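Local coordinates for protein Pcza361.24 (PDB 3G2M) that transfers a methyl group from S-adenosyl-L-methionine to an amine nitrogen of glycopeptide antibiotics, probably as a late tailoring step in their biosynthesis, at residues A[68-80]-A[272-286]. Numbering follows the deposited sequence.
Sequences GTSEAREFATRTG and TPFASGGAGRKDMVL
Thr272 meets Arg78 at the edge of the sheet: its OG1 lies over one face of the guanidinium, 3.8 Å from Arg78 NE, and the two side chains cross at about a right angle without a hydrogen bond. Glu74 OE1 sits at the edge of the same guanidinium, in its plane, but this salt bridge is long. The ring of Phe274 is sandwiched, with Met284 CB over one face and Glu74 CG over the other, the latter in a CH-pi contact 3.6 Å from the ring centroid. A bend at chi2 (-63°) carries the Glu74 carboxylate past the root of the ring, toward Phe274 CB, the planes 20° apart. The type I turn from Ala275 to Gly278 brings backbone against Ser70, whose CB is 3.4 Å from Ser276 O. A water donates to Ser276 O and accepts weakly from Glu71 N, bridging the segments. Asp283 braces the loop from within, its two carboxylate oxygens taking N and OG of Ser276. On the returning strand, SE of Met284, present as selenomethionine, lies 4.3 Å from Glu71 CD. Leu286 ends the contact with its two methyls divided: CD2 stands over the centre of the Phe75 ring, 3.7 Å from its centroid, while CD1 packs against Arg78 CB and CG. Helix 69-79 packs on strands 267-274 and 284-290 at the edge of the Rossmann-like methyltransferase sheet, its axis at 26° to segment 284-286. Beyond the contact Glu71 makes a salt bridge to Arg95 and hydrogen bonds to Ser157 and Ser189; Arg95 and Ser157 bind S-adenosyl-L-methionine, absent here. Apart from one water bridge, van der Waals and CH-pi packing hold the interface, which leaves Glu74 OE1 and Arg78 NE buried without a hydrogen-bond partner.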
loop_
_atom_site.group_PDB
_atom_site.type_symbol
_atom_site.label_atom_id
_atom_site.label_comp_id
_atom_site.label_asym_id
_atom_site.label_seq_id
_atom_site.Cartn_x
_atom_site.Cartn_y
_atom_site.Cartn_z
ATOM N N GLY A 68 7.211 -18.637 16.585
ATOM C CA GLY A 68 6.148 -17.685 16.871
ATOM C C GLY A 68 5.366 -18.170 18.076
ATOM O O GLY A 68 4.132 -18.146 18.078
ATOM N N THR A 69 6.095 -18.629 19.096
ATOM C CA THR A 69 5.494 -19.152 20.323
ATOM C C THR A 69 4.700 -18.085 21.066
ATOM O O THR A 69 3.606 -18.357 21.554
ATOM C CB THR A 69 6.553 -19.765 21.279
ATOM O OG1 THR A 69 7.753 -18.981 21.237
ATOM C CG2 THR A 69 6.871 -21.206 20.881
ATOM N N SER A 70 5.253 -16.876 21.141
ATOM C CA SER A 70 4.582 -15.746 21.781
ATOM C C SER A 70 3.343 -15.320 21.000
ATOM O O SER A 70 2.336 -14.913 21.585
ATOM C CB SER A 70 5.536 -14.561 21.917
ATOM O OG SER A 70 6.604 -14.870 22.791
ATOM N N GLU A 71 3.431 -15.403 19.676
ATOM C CA GLU A 71 2.320 -15.036 18.804
ATOM C C GLU A 71 1.163 -16.017 18.967
ATOM O O GLU A 71 0.021 -15.602 19.172
ATOM C CB GLU A 71 2.776 -14.959 17.343
ATOM C CG GLU A 71 1.711 -14.422 16.410
ATOM C CD GLU A 71 2.123 -14.424 14.950
ATOM O OE1 GLU A 71 3.325 -14.585 14.648
ATOM O OE2 GLU A 71 1.228 -14.256 14.095
ATOM N N ALA A 72 1.463 -17.314 18.895
ATOM C CA ALA A 72 0.444 -18.350 19.060
ATOM C C ALA A 72 -0.243 -18.247 20.419
ATOM O O ALA A 72 -1.460 -18.424 20.522
ATOM C CB ALA A 72 1.043 -19.740 18.859
ATOM N N ARG A 73 0.552 -17.939 21.443
ATOM C CA ARG A 73 0.073 -17.687 22.796
ATOM C C ARG A 73 -0.943 -16.541 22.834
ATOM O O ARG A 73 -1.973 -16.646 23.507
ATOM C CB ARG A 73 1.263 -17.361 23.701
ATOM C CG ARG A 73 1.033 -17.537 25.198
ATOM C CD ARG A 73 2.341 -17.312 25.951
ATOM N NE ARG A 73 2.827 -15.940 25.788
ATOM C CZ ARG A 73 4.110 -15.584 25.745
ATOM N NH1 ARG A 73 5.073 -16.498 25.837
ATOM N NH2 ARG A 73 4.432 -14.305 25.592
ATOM N N GLU A 74 -0.657 -15.454 22.113
ATOM C CA GLU A 74 -1.579 -14.316 22.077
ATOM C C GLU A 74 -2.893 -14.675 21.407
ATOM O O GLU A 74 -3.958 -14.253 21.863
ATOM C CB GLU A 74 -0.955 -13.083 21.418
ATOM C CG GLU A 74 -0.101 -12.244 22.360
ATOM C CD GLU A 74 -0.871 -11.619 23.525
ATOM O OE1 GLU A 74 -2.054 -11.234 23.372
ATOM O OE2 GLU A 74 -0.271 -11.494 24.607
ATOM N N PHE A 75 -2.813 -15.461 20.333
ATOM C CA PHE A 75 -4.008 -15.961 19.663
ATOM C C PHE A 75 -4.854 -16.779 20.638
ATOM O O PHE A 75 -6.055 -16.546 20.760
ATOM C CB PHE A 75 -3.649 -16.777 18.419
ATOM C CG PHE A 75 -3.388 -15.936 17.185
ATOM C CD1 PHE A 75 -4.430 -15.272 16.541
ATOM C CD2 PHE A 75 -2.106 -15.823 16.665
ATOM C CE1 PHE A 75 -4.193 -14.497 15.400
ATOM C CE2 PHE A 75 -1.860 -15.051 15.517
ATOM C CZ PHE A 75 -2.908 -14.397 14.887
ATOM N N ALA A 76 -4.214 -17.705 21.352
ATOM C CA ALA A 76 -4.894 -18.530 22.360
ATOM C C ALA A 76 -5.529 -17.691 23.472
ATOM O O ALA A 76 -6.676 -17.932 23.853
ATOM C CB ALA A 76 -3.936 -19.551 22.942
ATOM N N THR A 77 -4.783 -16.707 23.974
ATOM C CA THR A 77 -5.252 -15.809 25.032
ATOM C C THR A 77 -6.508 -15.036 24.622
ATOM O O THR A 77 -7.454 -14.914 25.405
ATOM C CB THR A 77 -4.136 -14.814 25.451
ATOM O OG1 THR A 77 -3.022 -15.543 25.982
ATOM C CG2 THR A 77 -4.632 -13.825 26.501
ATOM N N ARG A 78 -6.510 -14.528 23.392
ATOM C CA ARG A 78 -7.586 -13.665 22.902
ATOM C C ARG A 78 -8.822 -14.430 22.431
ATOM O O ARG A 78 -9.918 -13.869 22.393
ATOM C CB ARG A 78 -7.072 -12.731 21.796
ATOM C CG ARG A 78 -5.998 -11.744 22.259
ATOM C CD ARG A 78 -6.535 -10.761 23.280
ATOM N NE ARG A 78 -5.541 -10.441 24.298
ATOM C CZ ARG A 78 -5.813 -9.847 25.460
ATOM N NH1 ARG A 78 -7.056 -9.489 25.765
ATOM N NH2 ARG A 78 -4.834 -9.610 26.323
ATOM N N THR A 79 -8.646 -15.704 22.080
ATOM C CA THR A 79 -9.760 -16.545 21.633
ATOM C C THR A 79 -10.712 -16.865 22.777
ATOM O O THR A 79 -11.929 -16.725 22.634
ATOM C CB THR A 79 -9.279 -17.876 21.019
ATOM O OG1 THR A 79 -8.274 -18.456 21.864
ATOM C CG2 THR A 79 -8.719 -17.660 19.614
ATOM N N GLY A 80 -10.148 -17.290 23.908
ATOM C CA GLY A 80 -10.933 -17.689 25.074
ATOM C C GLY A 80 -11.171 -19.189 25.075
ATOM O O GLY A 80 -10.259 -19.947 25.412
ATOM N N THR A 272 -5.190 -5.473 20.666
ATOM C CA THR A 272 -4.265 -5.596 21.786
ATOM C C THR A 272 -2.814 -5.638 21.308
ATOM O O THR A 272 -2.384 -6.627 20.708
ATOM C CB THR A 272 -4.566 -6.846 22.641
ATOM O OG1 THR A 272 -5.967 -6.893 22.948
ATOM C CG2 THR A 272 -3.757 -6.819 23.941
ATOM N N PRO A 273 -2.050 -4.562 21.575
ATOM C CA PRO A 273 -0.623 -4.589 21.259
ATOM C C PRO A 273 0.137 -5.593 22.130
ATOM O O PRO A 273 -0.218 -5.802 23.295
ATOM C CB PRO A 273 -0.169 -3.149 21.534
ATOM C CG PRO A 273 -1.170 -2.608 22.487
ATOM C CD PRO A 273 -2.468 -3.269 22.149
ATOM N N PHE A 274 1.157 -6.221 21.551
ATOM C CA PHE A 274 1.989 -7.190 22.260
ATOM C C PHE A 274 3.356 -7.313 21.596
ATOM O O PHE A 274 3.534 -6.890 20.452
ATOM C CB PHE A 274 1.293 -8.559 22.353
ATOM C CG PHE A 274 1.159 -9.282 21.033
ATOM C CD1 PHE A 274 2.092 -10.246 20.657
ATOM C CD2 PHE A 274 0.086 -9.028 20.188
ATOM C CE1 PHE A 274 1.964 -10.928 19.451
ATOM C CE2 PHE A 274 -0.045 -9.705 18.974
ATOM C CZ PHE A 274 0.889 -10.656 18.612
ATOM N N ALA A 275 4.315 -7.880 22.324
ATOM C CA ALA A 275 5.661 -8.100 21.805
ATOM C C ALA A 275 5.766 -9.489 21.189
ATOM O O ALA A 275 5.436 -10.492 21.829
ATOM C CB ALA A 275 6.698 -7.920 22.908
ATOM N N SER A 276 6.228 -9.540 19.944
ATOM C CA SER A 276 6.364 -10.802 19.218
ATOM C C SER A 276 7.457 -11.716 19.786
ATOM O O SER A 276 7.393 -12.936 19.632
ATOM C CB SER A 276 6.597 -10.539 17.729
ATOM O OG SER A 276 7.750 -9.744 17.528
ATOM N N GLY A 277 8.452 -11.125 20.444
ATOM C CA GLY A 277 9.517 -11.902 21.082
ATOM C C GLY A 277 9.249 -12.217 22.544
ATOM O O GLY A 277 10.155 -12.636 23.271
ATOM N N GLY A 278 8.003 -12.006 22.977
ATOM C CA GLY A 278 7.601 -12.215 24.375
ATOM C C GLY A 278 8.207 -11.215 25.340
ATOM O O GLY A 278 7.965 -11.276 26.550
ATOM N N ALA A 279 8.995 -10.292 24.791
ATOM C CA ALA A 279 9.754 -9.319 25.564
ATOM C C ALA A 279 10.184 -8.166 24.663
ATOM O O ALA A 279 10.303 -8.331 23.447
ATOM C CB ALA A 279 10.981 -9.986 26.198
ATOM N N GLY A 280 10.421 -7.006 25.269
ATOM C CA GLY A 280 10.839 -5.815 24.537
ATOM C C GLY A 280 9.658 -4.961 24.117
ATOM O O GLY A 280 8.573 -5.051 24.704
ATOM N N ARG A 281 9.873 -4.129 23.097
ATOM C CA ARG A 281 8.823 -3.260 22.571
ATOM C C ARG A 281 7.670 -4.083 22.009
ATOM O O ARG A 281 7.884 -5.085 21.324
ATOM C CB ARG A 281 9.369 -2.312 21.490
ATOM C CG ARG A 281 8.328 -1.319 20.948
ATOM C CD ARG A 281 8.828 -0.519 19.748
ATOM N NE ARG A 281 8.800 -1.289 18.506
ATOM C CZ ARG A 281 7.885 -1.162 17.543
ATOM N NH1 ARG A 281 6.891 -0.288 17.646
ATOM N NH2 ARG A 281 7.971 -1.918 16.460
ATOM N N LYS A 282 6.450 -3.663 22.328
ATOM C CA LYS A 282 5.264 -4.222 21.698
ATOM C C LYS A 282 5.299 -3.837 20.216
ATOM O O LYS A 282 5.236 -2.656 19.869
ATOM C CB LYS A 282 3.997 -3.731 22.405
ATOM C CG LYS A 282 3.860 -4.267 23.837
ATOM C CD LYS A 282 2.606 -3.751 24.523
ATOM C CE LYS A 282 2.200 -4.638 25.696
ATOM N NZ LYS A 282 3.096 -4.494 26.876
ATOM N N ASP A 283 5.455 -4.840 19.355
ATOM C CA ASP A 283 5.666 -4.618 17.924
ATOM C C ASP A 283 4.606 -5.301 17.054
ATOM O O ASP A 283 4.805 -5.500 15.856
ATOM C CB ASP A 283 7.072 -5.082 17.518
ATOM C CG ASP A 283 7.297 -6.566 17.759
ATOM O OD1 ASP A 283 6.448 -7.218 18.392
ATOM O OD2 ASP A 283 8.340 -7.086 17.314
HETATM N N MSE A 284 3.481 -5.636 17.673
HETATM C CA MSE A 284 2.419 -6.369 17.016
HETATM C C MSE A 284 1.098 -6.095 17.710
HETATM O O MSE A 284 1.072 -5.792 18.901
HETATM C CB MSE A 284 2.732 -7.863 17.065
HETATM C CG MSE A 284 2.023 -8.692 16.039
HETATM SE SE MSE A 284 3.013 -10.353 15.832
HETATM C CE MSE A 284 4.361 -9.725 14.561
ATOM N N VAL A 285 0.007 -6.219 16.958
ATOM C CA VAL A 285 -1.345 -6.002 17.468
ATOM C C VAL A 285 -2.205 -7.247 17.188
ATOM O O VAL A 285 -2.212 -7.765 16.062
ATOM C CB VAL A 285 -1.995 -4.727 16.832
ATOM C CG1 VAL A 285 -3.416 -4.521 17.331
ATOM C CG2 VAL A 285 -1.167 -3.493 17.138
ATOM N N LEU A 286 -2.892 -7.736 18.222
ATOM C CA LEU A 286 -3.879 -8.797 18.055
ATOM C C LEU A 286 -5.264 -8.179 17.925
ATOM O O LEU A 286 -5.787 -7.592 18.876
ATOM C CB LEU A 286 -3.838 -9.802 19.221
ATOM C CG LEU A 286 -4.196 -11.279 18.962
ATOM C CD1 LEU A 286 -5.644 -11.464 18.502
ATOM C CD2 LEU A 286 -3.227 -11.973 17.988
HETATM O O HOH W 1 6.046 -14.585 18.214
#